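Local coordinates for protein citrate synthase (PDB 6ABX) that probably catalyses the condensation of oxaloacetate with acetyl-CoA and water to citrate and CoA, a step of the tricarboxylic acid cycle, at residues R132-Q137 with D320-P325; D170-L175 with K264-Y269; D232-Y237 with N287-I292; K280-I285 with S310-Y315. All blocks are in the same frame, centred on the assembly; numbering follows the deposited sequence.

In the fold
The four contacts tie together helices of the citrate synthase fold, a mainly helical fold. Interaction 1 spans the longest part of the chain, from the end of helix 112-134 to the start of helix 324-343, and the segments of the other three fall between its two. Interactions 2 and 4 have centres about 13 Å apart and meet where Ser172 lies against Val313 and Phe314. Interactions 3 and 4 share helix 277-297, their centres about 14 Å apart, and the Lys267-Glu290 salt bridge joins interactions 2 and 3. Packing thus runs from the oxaloacetate side, near Arg262, to the acetyl-CoA side, near Leu248 and Phe251.

Interaction 1 (R132-Q137 with D320-P325); sequences RTRRNQ and DPDLFP
Asp320 comes first along 320-325 and faces two arginines at once, one carboxylate oxygen for each. Its OD2 takes a bent hydrogen bond from Arg134 NH1 at 3.3 Å (142°), received on the anti lone pair, with the guanidinium and carboxylate planes 34° apart. OD1 serves Arg135, whose NH2 makes a weak bond of 3.1 Å to it; here the two planes stand 86° apart and the side chains slide past each other. A water completes the link, accepting from Arg135 NE and donating to Asp320 OD1, while Gly318 O takes Arg135 NH1.

Two residues on, Asp322 meets Arg134 tip to tip. The bidentate grip is end-on: NH1 reaches OD1 at 2.7 Å, nearly straight and on the syn lone pair, and NH2 reaches OD2 at 2.7 Å, also from the syn side. The result is a four-residue salt-bridge network at the protein surface, joining the C-terminal end of helix 112-134, closed by a Schellman motif with Asn136 at C-prime, to the 3-10 turn that precedes helix 324-343. Arg134 NE is taken up by Ala86 O, and NH1 is shared between two carboxylates, which together should fix the rotation of the guanidinium.

Leu323 lies over one face of that guanidinium, its CD2 offset toward the rim and 4.1 Å from Arg134 NH1.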
# COMPACT_ATOMS: atom_id res chain seq x y z
N ARG A 132 9.11 -20.61 -13.86
CA ARG A 132 9.10 -22.05 -14.22
C ARG A 132 7.74 -22.34 -14.89
O ARG A 132 7.73 -22.93 -15.98
CB ARG A 132 9.23 -22.94 -12.99
CG ARG A 132 10.58 -22.85 -12.28
CD ARG A 132 11.72 -23.50 -13.01
NE ARG A 132 11.74 -24.96 -13.04
CZ ARG A 132 12.63 -25.71 -13.69
NH1 ARG A 132 13.71 -25.18 -14.27
NH2 ARG A 132 12.49 -27.02 -13.68
N THR A 133 6.67 -21.83 -14.29
CA THR A 133 5.29 -22.14 -14.79
C THR A 133 5.13 -21.59 -16.21
O THR A 133 4.57 -22.25 -17.11
CB THR A 133 4.23 -21.62 -13.82
OG1 THR A 133 4.37 -22.25 -12.55
CG2 THR A 133 2.84 -21.87 -14.36
N ARG A 134 5.63 -20.38 -16.45
CA ARG A 134 5.49 -19.75 -17.75
C ARG A 134 6.17 -20.59 -18.83
O ARG A 134 5.75 -20.58 -20.00
CB ARG A 134 6.05 -18.34 -17.77
CG ARG A 134 5.14 -17.37 -17.07
CD ARG A 134 5.88 -16.10 -17.05
NE ARG A 134 5.09 -14.97 -16.73
CZ ARG A 134 5.57 -13.74 -16.93
NH1 ARG A 134 6.85 -13.57 -17.24
NH2 ARG A 134 4.76 -12.72 -16.81
N ARG A 135 7.29 -21.23 -18.46
CA ARG A 135 8.08 -22.07 -19.38
C ARG A 135 7.63 -23.52 -19.40
O ARG A 135 8.39 -24.39 -19.89
CB ARG A 135 9.54 -21.97 -18.94
CG ARG A 135 10.11 -20.58 -19.21
CD ARG A 135 11.51 -20.36 -18.70
NE ARG A 135 12.02 -19.05 -19.15
CZ ARG A 135 13.10 -18.45 -18.64
NH1 ARG A 135 13.74 -18.98 -17.60
NH2 ARG A 135 13.43 -17.23 -19.08
N ASN A 136 6.48 -23.83 -18.80
CA ASN A 136 5.98 -25.21 -18.69
C ASN A 136 6.98 -26.14 -18.00
O ASN A 136 7.14 -27.32 -18.39
CB ASN A 136 5.66 -25.79 -20.09
CG ASN A 136 4.55 -25.06 -20.81
OD1 ASN A 136 3.71 -24.44 -20.18
ND2 ASN A 136 4.54 -25.12 -22.14
N GLN A 137 7.67 -25.63 -16.97
CA GLN A 137 8.63 -26.36 -16.18
C GLN A 137 8.09 -26.54 -14.77
O GLN A 137 7.23 -25.78 -14.31
CB GLN A 137 9.96 -25.59 -16.09
CG GLN A 137 10.63 -25.39 -17.43
CD GLN A 137 11.75 -24.38 -17.33
OE1 GLN A 137 11.69 -23.41 -16.59
NE2 GLN A 137 12.80 -24.66 -18.06
N ASP A 320 12.87 -13.71 -17.32
CA ASP A 320 12.06 -12.98 -18.28
C ASP A 320 12.09 -11.51 -17.86
O ASP A 320 11.98 -11.19 -16.68
CB ASP A 320 10.57 -13.39 -18.39
CG ASP A 320 10.30 -14.73 -19.03
OD1 ASP A 320 11.20 -15.21 -19.76
OD2 ASP A 320 9.19 -15.31 -18.76
N PRO A 321 12.23 -10.59 -18.83
CA PRO A 321 12.17 -9.17 -18.55
C PRO A 321 11.00 -8.69 -17.70
O PRO A 321 11.20 -7.82 -16.84
CB PRO A 321 12.09 -8.55 -19.95
CG PRO A 321 12.88 -9.50 -20.78
CD PRO A 321 12.48 -10.86 -20.25
N ASP A 322 9.80 -9.25 -17.87
CA ASP A 322 8.76 -8.61 -17.15
C ASP A 322 8.73 -9.09 -15.69
O ASP A 322 7.92 -8.59 -14.92
CB ASP A 322 7.42 -8.77 -17.83
CG ASP A 322 6.91 -10.17 -17.70
OD1 ASP A 322 7.75 -11.04 -17.43
OD2 ASP A 322 5.68 -10.38 -17.89
N LEU A 323 9.59 -10.04 -15.31
CA LEU A 323 9.76 -10.36 -13.86
C LEU A 323 10.68 -9.35 -13.18
O LEU A 323 10.81 -9.39 -11.91
CB LEU A 323 10.29 -11.78 -13.73
CG LEU A 323 9.30 -12.85 -14.13
CD1 LEU A 323 9.83 -14.23 -13.80
CD2 LEU A 323 7.97 -12.65 -13.41
N PHE A 324 11.37 -8.47 -13.93
CA PHE A 324 12.40 -7.64 -13.28
C PHE A 324 11.84 -6.82 -12.10
O PHE A 324 12.51 -6.74 -11.06
CB PHE A 324 13.14 -6.69 -14.24
CG PHE A 324 14.07 -5.78 -13.45
CD1 PHE A 324 15.04 -6.33 -12.62
CD2 PHE A 324 13.88 -4.41 -13.39
CE1 PHE A 324 15.85 -5.52 -11.82
CE2 PHE A 324 14.69 -3.61 -12.61
CZ PHE A 324 15.67 -4.16 -11.82
N PRO A 325 10.64 -6.20 -12.17
CA PRO A 325 10.13 -5.44 -11.03
C PRO A 325 9.95 -6.32 -9.78
O PRO A 325 10.15 -5.84 -8.62
CB PRO A 325 8.76 -4.90 -11.47
CG PRO A 325 8.83 -4.94 -13.01
CD PRO A 325 9.85 -5.98 -13.41
O HOH W 1 10.63 -17.55 -21.29

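Interaction 2 (D170-L175 with K264-Y269); sequences DVSLML and KILKEY
Val171 and Leu175, one turn apart on helix 163-174, push their methyl groups against Ile265, Leu266 and Tyr269 of helix 261-270. Over segments 170-174 and 264-269 the axes run antiparallel (174°), 10.3 Å apart at their closest, and form a buried helix pair of the citrate synthase fold close to the oxaloacetate site: Leu175 packs near Arg262, which binds that substrate, and its side chain is about 9 Å from a bound citrate.

The forked end of Leu175 straddles the neighbouring residues Ile265 and Leu266. Its CD1 fits against Leu266, 3.6 Å from CG, as the two leucines slide past each other in opposite directions, while CD2 meets Ile265 CD1 at 3.8 Å. The methyl Ile265 CG2, anti to its backbone N, sits between the two bumps of the first helix, touching both Val171 CG1 and Leu175 CD1. Ile34, Phe35 and Ala38 of helix 34-40 also pack on Ile265.

Across from Ser172, Leu266 CD2 comes to 3.4 Å from OG, a van der Waals contact of methyl and hydroxyl oxygen; the hydroxyl is hydrogen-bonded to Val168 O within its own helix.

At the other end of the contact Val171 crosses Tyr269 at about a right angle and presents both methyls to the ring. CG1 lies nearest CD2, whereas CG2 makes a CH-pi contact over the face, 3.8 Å from the ring centroid and 16° off its normal, shifted toward CZ.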
# COMPACT_ATOMS: atom_id res chain seq x y z
N ASP A 170 24.20 -11.93 -6.64
CA ASP A 170 24.33 -11.49 -5.28
C ASP A 170 24.59 -9.96 -5.24
O ASP A 170 23.95 -9.20 -4.52
CB ASP A 170 25.45 -12.27 -4.63
CG ASP A 170 25.28 -12.34 -3.14
OD1 ASP A 170 24.27 -12.99 -2.68
OD2 ASP A 170 26.09 -11.70 -2.50
N VAL A 171 25.55 -9.49 -6.01
CA VAL A 171 25.81 -8.06 -6.09
C VAL A 171 24.61 -7.29 -6.64
O VAL A 171 24.21 -6.24 -6.03
CB VAL A 171 27.07 -7.79 -6.92
CG1 VAL A 171 27.26 -6.28 -7.18
CG2 VAL A 171 28.30 -8.37 -6.27
N SER A 172 24.00 -7.75 -7.75
CA SER A 172 22.87 -7.08 -8.28
C SER A 172 21.72 -6.93 -7.27
O SER A 172 21.12 -5.84 -7.19
CB SER A 172 22.40 -7.76 -9.55
OG SER A 172 23.49 -7.96 -10.40
N LEU A 173 21.45 -7.96 -6.43
CA LEU A 173 20.45 -7.84 -5.38
C LEU A 173 20.91 -6.87 -4.28
O LEU A 173 20.10 -6.00 -3.87
CB LEU A 173 20.14 -9.22 -4.79
CG LEU A 173 19.48 -10.20 -5.76
CD1 LEU A 173 19.43 -11.59 -5.15
CD2 LEU A 173 18.09 -9.71 -6.15
N MET A 174 22.20 -6.91 -3.85
CA MET A 174 22.64 -5.99 -2.75
C MET A 174 22.42 -4.54 -3.20
O MET A 174 21.99 -3.65 -2.43
CB MET A 174 24.14 -6.17 -2.38
CG MET A 174 24.43 -7.45 -1.65
SD MET A 174 26.20 -7.64 -1.12
CE MET A 174 26.93 -8.13 -2.65
N LEU A 175 22.65 -4.25 -4.48
CA LEU A 175 22.54 -2.93 -5.05
C LEU A 175 21.11 -2.37 -5.01
O LEU A 175 21.00 -1.14 -5.09
CB LEU A 175 23.00 -2.90 -6.50
CG LEU A 175 24.50 -3.13 -6.71
CD1 LEU A 175 24.88 -3.14 -8.18
CD2 LEU A 175 25.30 -2.08 -6.00
N LYS A 264 27.43 1.92 -12.17
CA LYS A 264 28.88 1.73 -12.33
C LYS A 264 29.24 0.31 -11.89
O LYS A 264 30.03 -0.39 -12.54
CB LYS A 264 29.60 2.75 -11.49
CG LYS A 264 31.12 2.72 -11.59
CD LYS A 264 31.72 4.06 -11.15
CE LYS A 264 31.85 5.03 -12.31
NZ LYS A 264 33.19 5.67 -12.33
N ILE A 265 28.67 -0.10 -10.75
CA ILE A 265 29.03 -1.40 -10.19
C ILE A 265 28.48 -2.51 -11.08
O ILE A 265 29.18 -3.48 -11.42
CB ILE A 265 28.56 -1.53 -8.73
CG1 ILE A 265 29.29 -0.53 -7.84
CG2 ILE A 265 28.71 -2.94 -8.26
CD1 ILE A 265 28.68 -0.35 -6.49
N LEU A 266 27.22 -2.40 -11.51
CA LEU A 266 26.66 -3.42 -12.37
C LEU A 266 27.45 -3.55 -13.67
O LEU A 266 27.64 -4.64 -14.17
CB LEU A 266 25.20 -3.10 -12.76
CG LEU A 266 24.15 -3.28 -11.69
CD1 LEU A 266 22.86 -2.62 -12.10
CD2 LEU A 266 23.91 -4.74 -11.37
N LYS A 267 27.88 -2.43 -14.24
CA LYS A 267 28.64 -2.48 -15.48
C LYS A 267 29.96 -3.28 -15.30
O LYS A 267 30.37 -4.04 -16.17
CB LYS A 267 28.94 -1.06 -15.95
CG LYS A 267 29.58 -1.01 -17.34
CD LYS A 267 29.93 0.35 -17.81
CE LYS A 267 30.66 0.25 -19.13
NZ LYS A 267 30.86 1.59 -19.70
N GLU A 268 30.60 -3.09 -14.15
CA GLU A 268 31.84 -3.81 -13.84
C GLU A 268 31.57 -5.30 -13.67
O GLU A 268 32.34 -6.14 -14.16
CB GLU A 268 32.42 -3.32 -12.51
CG GLU A 268 32.97 -1.92 -12.58
CD GLU A 268 33.31 -1.28 -11.24
OE1 GLU A 268 33.97 -0.24 -11.27
OE2 GLU A 268 32.88 -1.78 -10.20
N TYR A 269 30.52 -5.62 -12.88
CA TYR A 269 30.26 -7.04 -12.55
C TYR A 269 29.71 -7.78 -13.78
O TYR A 269 29.95 -8.96 -13.92
CB TYR A 269 29.35 -7.17 -11.34
CG TYR A 269 30.12 -7.33 -10.06
CD1 TYR A 269 30.70 -8.53 -9.75
CD2 TYR A 269 30.35 -6.27 -9.20
CE1 TYR A 269 31.41 -8.72 -8.57
CE2 TYR A 269 31.06 -6.42 -8.02
CZ TYR A 269 31.56 -7.67 -7.69
OH TYR A 269 32.29 -7.88 -6.56

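Interaction 3 (D232-Y237 with N287-I292)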
# COMPACT_ATOMS: atom_id res chain seq x y z
N ASP A 232 25.92 -1.77 -34.66
CA ASP A 232 26.10 -0.82 -35.78
C ASP A 232 24.85 0.05 -35.97
O ASP A 232 24.94 1.14 -36.59
CB ASP A 232 26.39 -1.53 -37.11
CG ASP A 232 27.84 -1.98 -37.26
OD1 ASP A 232 28.69 -1.50 -36.49
OD2 ASP A 232 28.11 -2.79 -38.17
N ASN A 233 23.71 -0.40 -35.43
CA ASN A 233 22.47 0.34 -35.49
C ASN A 233 22.30 1.31 -34.30
O ASN A 233 21.26 1.96 -34.25
CB ASN A 233 21.28 -0.61 -35.54
CG ASN A 233 19.96 0.03 -35.91
OD1 ASN A 233 19.88 0.85 -36.83
ND2 ASN A 233 18.89 -0.33 -35.21
N VAL A 234 23.25 1.43 -33.37
CA VAL A 234 23.01 2.23 -32.19
C VAL A 234 22.81 3.73 -32.53
O VAL A 234 21.86 4.38 -32.04
CB VAL A 234 24.15 2.07 -31.19
CG1 VAL A 234 24.17 3.21 -30.20
CG2 VAL A 234 24.08 0.71 -30.52
N GLU A 235 23.72 4.27 -33.36
CA GLU A 235 23.71 5.72 -33.62
C GLU A 235 22.39 6.09 -34.32
O GLU A 235 21.77 7.15 -34.01
CB GLU A 235 24.97 6.12 -34.37
CG GLU A 235 26.24 5.76 -33.61
CD GLU A 235 26.65 4.28 -33.42
OE1 GLU A 235 27.44 4.03 -32.47
OE2 GLU A 235 26.22 3.35 -34.21
N LYS A 236 21.97 5.26 -35.26
CA LYS A 236 20.73 5.48 -36.02
C LYS A 236 19.50 5.39 -35.12
O LYS A 236 18.60 6.22 -35.19
CB LYS A 236 20.64 4.54 -37.21
CG LYS A 236 21.65 4.92 -38.29
CD LYS A 236 21.35 4.42 -39.69
CE LYS A 236 21.85 5.38 -40.78
NZ LYS A 236 20.77 6.31 -41.21
N TYR A 237 19.45 4.38 -34.25
CA TYR A 237 18.28 4.20 -33.38
C TYR A 237 18.16 5.39 -32.41
O TYR A 237 17.04 5.87 -32.14
CB TYR A 237 18.40 2.87 -32.63
CG TYR A 237 17.26 2.57 -31.68
CD1 TYR A 237 17.30 3.09 -30.41
CD2 TYR A 237 16.20 1.75 -32.04
CE1 TYR A 237 16.32 2.79 -29.48
CE2 TYR A 237 15.21 1.43 -31.12
CZ TYR A 237 15.25 1.99 -29.85
OH TYR A 237 14.30 1.71 -28.91
N ASN A 287 26.71 -0.52 -24.08
CA ASN A 287 27.91 0.25 -23.88
C ASN A 287 27.98 1.41 -24.88
O ASN A 287 28.30 2.55 -24.48
CB ASN A 287 29.14 -0.66 -23.90
CG ASN A 287 29.25 -1.43 -22.59
OD1 ASN A 287 28.62 -1.09 -21.57
ND2 ASN A 287 30.05 -2.48 -22.61
N ARG A 288 27.65 1.12 -26.14
CA ARG A 288 27.60 2.18 -27.16
C ARG A 288 26.52 3.21 -26.87
O ARG A 288 26.78 4.42 -27.00
CB ARG A 288 27.44 1.60 -28.57
CG ARG A 288 28.67 0.90 -29.09
CD ARG A 288 28.31 -0.13 -30.13
NE ARG A 288 29.27 -0.28 -31.22
CZ ARG A 288 29.09 0.26 -32.43
NH1 ARG A 288 28.33 1.34 -32.59
NH2 ARG A 288 29.66 -0.31 -33.48
N VAL A 289 25.32 2.79 -26.45
CA VAL A 289 24.30 3.72 -26.08
C VAL A 289 24.76 4.59 -24.93
O VAL A 289 24.55 5.83 -24.91
CB VAL A 289 22.98 3.01 -25.70
CG1 VAL A 289 21.99 3.99 -25.10
CG2 VAL A 289 22.37 2.29 -26.88
N GLU A 290 25.43 3.95 -23.94
CA GLU A 290 25.91 4.69 -22.79
C GLU A 290 26.89 5.80 -23.22
O GLU A 290 26.74 6.95 -22.79
CB GLU A 290 26.56 3.72 -21.79
CG GLU A 290 26.81 4.35 -20.43
CD GLU A 290 28.06 3.84 -19.75
OE1 GLU A 290 28.27 4.12 -18.53
OE2 GLU A 290 28.87 3.21 -20.44
N GLU A 291 27.81 5.46 -24.12
CA GLU A 291 28.86 6.39 -24.62
C GLU A 291 28.22 7.63 -25.28
O GLU A 291 28.57 8.76 -24.95
CB GLU A 291 29.79 5.73 -25.62
CG GLU A 291 30.65 4.63 -25.04
CD GLU A 291 31.55 3.87 -26.03
OE1 GLU A 291 31.21 3.79 -27.25
OE2 GLU A 291 32.60 3.34 -25.58
N ILE A 292 27.24 7.41 -26.14
CA ILE A 292 26.55 8.51 -26.88
C ILE A 292 25.72 9.35 -25.92
O ILE A 292 25.71 10.59 -25.96
CB ILE A 292 25.68 7.95 -28.03
CG1 ILE A 292 26.52 7.19 -29.05
CG2 ILE A 292 24.86 9.05 -28.68
CD1 ILE A 292 25.71 6.22 -29.89
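The guanidinium of Arg288 is the flat group round which this contact is built: the backbone N of Asp232 lies over one face, offset toward the rim, and the carboxylate of Glu235 sits at the edge near the plane. Glu235 OE1 forms a salt bridge with Arg288 NH1 at 2.8 Å, and OE2 is also close to the same nitrogen. Both oxygens thus face the single nitrogen NH1, and the planes are 51° apart, unlike a flat two-nitrogen pairing. On the other terminal nitrogen, Asp232 OD1 makes a longer salt bridge to NH2 at 3.4 Å, its carboxylate turned 61° from the guanidinium. The chi2 of 69° bends the Glu235 chain, directing CD back toward the arginine.

These three residues form a salt-bridge network along the solvent side of a helix-helix contact, where the first turn of helix 234-243 rests on helix 277-297. Beneath the charges, Val234 points into the second helix. Its CG2 touches Arg288 CB at 4.0 Å, and CG1, anti to the backbone N, lies between Val289 CG2 at 3.9 Å and Ile292 CD1. The last pair, at 3.4 Å, is tighter than usual for two carbons. Ile292 CD1 also reaches the aliphatic part of Glu235, 3.8 Å from CG. Ile228 of helix 220-228 packs on both Val234 and Val289, and Val289 in turn lies about 4 Å from the side chains of Leu248 and Phe251, both acetyl-CoA-binding residues.

Interaction 4 (K280-I285 with S310-Y315)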
# COMPACT_ATOMS: atom_id res chain seq x y z
N LYS A 280 26.29 -11.02 -25.28
CA LYS A 280 27.46 -10.24 -25.63
C LYS A 280 27.07 -9.04 -26.52
O LYS A 280 27.53 -7.93 -26.32
CB LYS A 280 28.47 -11.13 -26.36
CG LYS A 280 29.83 -10.47 -26.60
CD LYS A 280 30.99 -11.44 -26.55
CE LYS A 280 32.23 -10.81 -25.94
NZ LYS A 280 32.75 -9.72 -26.80
N ARG A 281 26.23 -9.31 -27.51
CA ARG A 281 25.72 -8.34 -28.46
C ARG A 281 24.97 -7.25 -27.69
O ARG A 281 25.19 -6.04 -27.88
CB ARG A 281 24.81 -9.07 -29.44
CG ARG A 281 24.17 -8.21 -30.51
CD ARG A 281 23.63 -9.04 -31.66
NE ARG A 281 22.67 -10.07 -31.25
CZ ARG A 281 21.39 -9.85 -30.90
NH1 ARG A 281 20.56 -10.87 -30.85
NH2 ARG A 281 20.92 -8.65 -30.57
N LEU A 282 24.10 -7.68 -26.77
CA LEU A 282 23.27 -6.74 -26.03
C LEU A 282 24.12 -5.85 -25.13
O LEU A 282 23.80 -4.65 -24.97
CB LEU A 282 22.17 -7.45 -25.25
CG LEU A 282 21.03 -8.07 -26.05
CD1 LEU A 282 20.08 -8.81 -25.13
CD2 LEU A 282 20.24 -7.03 -26.82
N PHE A 283 25.20 -6.38 -24.56
CA PHE A 283 26.10 -5.56 -23.80
C PHE A 283 26.89 -4.57 -24.67
O PHE A 283 27.14 -3.47 -24.22
CB PHE A 283 27.08 -6.40 -22.97
CG PHE A 283 26.51 -6.73 -21.62
CD1 PHE A 283 26.62 -5.81 -20.59
CD2 PHE A 283 25.85 -7.93 -21.39
CE1 PHE A 283 26.06 -6.11 -19.35
CE2 PHE A 283 25.28 -8.21 -20.16
CZ PHE A 283 25.40 -7.29 -19.14
N GLU A 284 27.34 -5.01 -25.85
CA GLU A 284 28.02 -4.11 -26.81
C GLU A 284 27.08 -2.93 -27.12
O GLU A 284 27.52 -1.76 -27.06
CB GLU A 284 28.41 -4.88 -28.07
CG GLU A 284 29.51 -5.89 -27.80
CD GLU A 284 29.88 -6.84 -28.94
OE1 GLU A 284 29.21 -6.80 -30.00
OE2 GLU A 284 30.83 -7.62 -28.75
N ILE A 285 25.83 -3.27 -27.43
CA ILE A 285 24.78 -2.25 -27.69
C ILE A 285 24.67 -1.29 -26.52
O ILE A 285 24.71 -0.06 -26.68
CB ILE A 285 23.45 -2.90 -28.07
CG1 ILE A 285 23.54 -3.61 -29.41
CG2 ILE A 285 22.32 -1.89 -28.00
CD1 ILE A 285 22.38 -4.48 -29.72
N SER A 310 20.48 -2.98 -15.11
CA SER A 310 19.92 -4.03 -14.21
C SER A 310 19.10 -5.03 -15.02
O SER A 310 19.27 -6.26 -14.86
CB SER A 310 19.14 -3.47 -13.10
OG SER A 310 18.01 -2.75 -13.58
N GLY A 311 18.19 -4.54 -15.88
CA GLY A 311 17.36 -5.47 -16.63
C GLY A 311 18.18 -6.44 -17.49
O GLY A 311 17.91 -7.64 -17.54
N LEU A 312 19.22 -5.94 -18.16
CA LEU A 312 20.09 -6.76 -18.98
C LEU A 312 20.83 -7.82 -18.16
O LEU A 312 20.93 -8.99 -18.56
CB LEU A 312 21.04 -5.82 -19.74
CG LEU A 312 22.13 -6.52 -20.55
CD1 LEU A 312 21.51 -7.52 -21.49
CD2 LEU A 312 22.94 -5.47 -21.30
N VAL A 313 21.31 -7.45 -16.97
CA VAL A 313 21.98 -8.40 -16.05
C VAL A 313 21.01 -9.51 -15.62
O VAL A 313 21.36 -10.67 -15.71
CB VAL A 313 22.59 -7.67 -14.85
CG1 VAL A 313 22.99 -8.62 -13.73
CG2 VAL A 313 23.77 -6.81 -15.29
N PHE A 314 19.79 -9.15 -15.21
CA PHE A 314 18.81 -10.17 -14.77
C PHE A 314 18.39 -11.05 -15.96
O PHE A 314 18.22 -12.26 -15.82
CB PHE A 314 17.63 -9.49 -14.10
CG PHE A 314 17.99 -8.97 -12.73
CD1 PHE A 314 18.49 -9.82 -11.76
CD2 PHE A 314 17.78 -7.65 -12.39
CE1 PHE A 314 18.84 -9.35 -10.50
CE2 PHE A 314 18.13 -7.19 -11.12
CZ PHE A 314 18.70 -8.03 -10.21
N TYR A 315 18.24 -10.45 -17.15
CA TYR A 315 17.95 -11.22 -18.36
C TYR A 315 19.08 -12.22 -18.65
O TYR A 315 18.80 -13.37 -19.03
CB TYR A 315 17.70 -10.26 -19.53
CG TYR A 315 17.44 -10.94 -20.85
CD1 TYR A 315 16.27 -11.64 -21.06
CD2 TYR A 315 18.33 -10.85 -21.91
CE1 TYR A 315 16.00 -12.28 -22.26
CE2 TYR A 315 18.09 -11.49 -23.12
CZ TYR A 315 16.92 -12.20 -23.29
OH TYR A 315 16.61 -12.82 -24.48
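An antiparallel helix pair in the buried part of the citrate synthase fold brings helix 277-297 against helix 310-316, the short helix that follows the predicted active-site residue Asp307. Over segments 280-285 and 310-315 the axes run at 172°, 11.0 Å apart at their closest, a spacing filled by large side chains.

Leu312 is the central side chain of the contact. Chi1 of 174° puts CG anti to the backbone N, over the Phe283 ring; CD2 lies almost exactly over its centre, in a CH-pi contact that measures 3.5 Å from CD2 to the centroid, only 2° off the normal. Leu312 CG rests on the same face nearer the rim, 3.6 Å from Phe283 CE2. Its other methyl, CD1, turns to Leu282 and meets CB at 3.8 Å. Val313 CG2 approaches the Phe283 ring at its edge, 4.2 Å from CZ. Three residues after Leu312, Tyr315 crosses Leu282 at about a right angle, CE2 lying 3.9 Å from CD1; its hydroxyl is hydrogen-bonded to Glu278.

Neighbouring helices pack against the pair: Leu222 of helix 220-228 packs on Leu312 and Tyr315, Ala270 of helix 261-270 touches Phe283, and Val168 of helix 163-174 packs on Val313.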